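PDB 5M45: acetone carboxylase alpha subunit from Xanthobacter autotrophicus Py2, which serves as the alpha subunit of a multi-subunit carboxylase, belongs to the hydantoinase B/oxoprolinase family and assembles with beta and gamma subunits. Local coordinates for residues T583-N587 and V648-F652. Numbering follows the deposited sequence.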
loop_
_atom_site.group_PDB
_atom_site.type_symbol
_atom_site.label_atom_id
_atom_site.label_comp_id
_atom_site.label_asym_id
_atom_site.label_seq_id
_atom_site.Cartn_x
_atom_site.Cartn_y
_atom_site.Cartn_z
ATOM N N THR A 583 -9.989 37.621 -15.280
ATOM C CA THR A 583 -9.361 38.278 -16.416
ATOM C C THR A 583 -8.048 39.030 -16.090
ATOM O O THR A 583 -7.031 38.851 -16.791
ATOM C CB THR A 583 -10.398 39.211 -17.101
ATOM O OG1 THR A 583 -11.552 38.436 -17.513
ATOM C CG2 THR A 583 -9.792 39.943 -18.322
ATOM N N ASP A 584 -8.081 39.838 -15.029
ATOM C CA ASP A 584 -6.915 40.576 -14.553
ATOM C C ASP A 584 -6.801 40.336 -13.052
ATOM O O ASP A 584 -7.511 40.985 -12.278
ATOM C CB ASP A 584 -7.063 42.078 -14.838
ATOM C CG ASP A 584 -5.799 42.896 -14.465
ATOM O OD1 ASP A 584 -4.858 42.359 -13.822
ATOM O OD2 ASP A 584 -5.747 44.091 -14.836
ATOM N N PRO A 585 -5.922 39.395 -12.623
ATOM C CA PRO A 585 -5.911 39.058 -11.188
ATOM C C PRO A 585 -5.400 40.171 -10.277
ATOM O O PRO A 585 -5.609 40.102 -9.069
ATOM C CB PRO A 585 -5.000 37.831 -11.113
ATOM C CG PRO A 585 -4.266 37.800 -12.394
ATOM C CD PRO A 585 -5.114 38.463 -13.421
ATOM N N GLU A 586 -4.741 41.179 -10.853
ATOM C CA GLU A 586 -4.356 42.392 -10.129
ATOM C C GLU A 586 -5.546 43.318 -9.890
ATOM O O GLU A 586 -5.526 44.120 -8.964
ATOM C CB GLU A 586 -3.261 43.130 -10.924
ATOM C CG GLU A 586 -2.623 44.328 -10.246
ATOM C CD GLU A 586 -1.319 44.783 -10.934
ATOM O OE1 GLU A 586 -0.641 44.032 -11.698
ATOM O OE2 GLU A 586 -0.961 45.961 -10.636
ATOM N N ASN A 587 -6.550 43.264 -10.772
ATOM C CA ASN A 587 -7.767 44.107 -10.710
ATOM C C ASN A 587 -9.015 43.211 -10.827
ATOM O O ASN A 587 -9.773 43.322 -11.779
ATOM C CB ASN A 587 -7.739 45.151 -11.839
ATOM C CG ASN A 587 -6.588 46.084 -11.708
ATOM O OD1 ASN A 587 -6.544 46.877 -10.757
ATOM N ND2 ASN A 587 -5.605 45.968 -12.579
ATOM N N VAL A 648 -4.056 39.248 -24.686
ATOM C CA VAL A 648 -3.186 40.190 -24.002
ATOM C C VAL A 648 -4.026 41.318 -23.409
ATOM O O VAL A 648 -4.864 41.889 -24.108
ATOM C CB VAL A 648 -2.177 40.822 -25.003
ATOM C CG1 VAL A 648 -1.385 41.978 -24.354
ATOM C CG2 VAL A 648 -1.229 39.772 -25.563
ATOM N N LEU A 649 -3.766 41.671 -22.154
ATOM C CA LEU A 649 -4.417 42.816 -21.504
ATOM C C LEU A 649 -3.913 44.151 -22.073
ATOM O O LEU A 649 -2.689 44.342 -22.248
ATOM C CB LEU A 649 -4.205 42.777 -19.977
ATOM C CG LEU A 649 -4.779 41.603 -19.196
ATOM C CD1 LEU A 649 -4.288 41.598 -17.739
ATOM C CD2 LEU A 649 -6.293 41.630 -19.230
ATOM N N GLU A 650 -4.849 45.065 -22.315
ATOM C CA GLU A 650 -4.559 46.352 -22.962
ATOM C C GLU A 650 -3.363 47.108 -22.345
ATOM O O GLU A 650 -2.538 47.673 -23.070
ATOM C CB GLU A 650 -5.814 47.243 -22.945
ATOM C CG GLU A 650 -5.698 48.538 -23.782
ATOM C CD GLU A 650 -5.043 49.699 -23.058
ATOM O OE1 GLU A 650 -5.025 49.694 -21.815
ATOM O OE2 GLU A 650 -4.531 50.642 -23.723
ATOM N N ARG A 651 -3.266 47.094 -21.011
ATOM C CA ARG A 651 -2.241 47.853 -20.305
ATOM C C ARG A 651 -0.813 47.404 -20.546
ATOM O O ARG A 651 0.102 48.172 -20.313
ATOM C CB ARG A 651 -2.563 47.928 -18.806
ATOM C CG ARG A 651 -2.456 46.592 -18.049
ATOM C CD ARG A 651 -3.494 46.584 -16.893
ATOM N NE ARG A 651 -3.459 45.422 -15.962
ATOM C CZ ARG A 651 -2.422 45.137 -15.181
ATOM N NH1 ARG A 651 -2.419 44.120 -14.320
ATOM N NH2 ARG A 651 -1.306 45.863 -15.261
ATOM N N PHE A 652 -0.582 46.207 -21.082
ATOM C CA PHE A 652 0.773 45.801 -21.416
ATOM C C PHE A 652 1.209 46.155 -22.838
ATOM O O PHE A 652 2.391 46.003 -23.181
ATOM C CB PHE A 652 0.932 44.289 -21.134
ATOM C CG PHE A 652 0.811 43.967 -19.689
ATOM C CD1 PHE A 652 1.850 44.297 -18.806
ATOM C CD2 PHE A 652 -0.349 43.411 -19.181
ATOM C CE1 PHE A 652 1.753 44.041 -17.439
ATOM C CE2 PHE A 652 -0.468 43.164 -17.808
ATOM C CZ PHE A 652 0.599 43.452 -16.940
HETATM O O HOH W 1 0.850 44.981 -13.617
#
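Arg651 meets the carboxylate of Asp584 side-on in a bidentate salt bridge: NE donates to OD2 at 2.9 Å, and NH1 donates to OD1 at 3.0 Å, nearly in line. NH1 of Arg651 also forms a second salt bridge to OE1 of Glu586 (3.2 Å), whose hydrogen bond is weak, and a water joins Arg651 NH2 (2.9 Å) to the same Glu586 OE1 (2.6 Å). Asp584 opens a type I turn closed by Asn587 N to Asp584 O (2.9 Å); its carboxylate is further fixed by Glu586 N to OD1 (3.2 Å), an Asx turn, and by Asn587 ND2 to OD2 (2.9 Å). Arg651 lies in a second type I turn, Leu649 to Phe652. Beside the ion pair, Leu649 CD1 packs on Asp584 CG (3.8 Å) and its CD2 on Thr583 CG2 (4.0 Å). The gamma subunit packs on Leu649 and Arg651, and its backbone hydrogen-bonds Glu586 OE1. One arginine shared by two acids thus ties the loop between helix 567-573 and strand 598-602 to that between helices 636-645 and 652-657 by charge at a subunit interface.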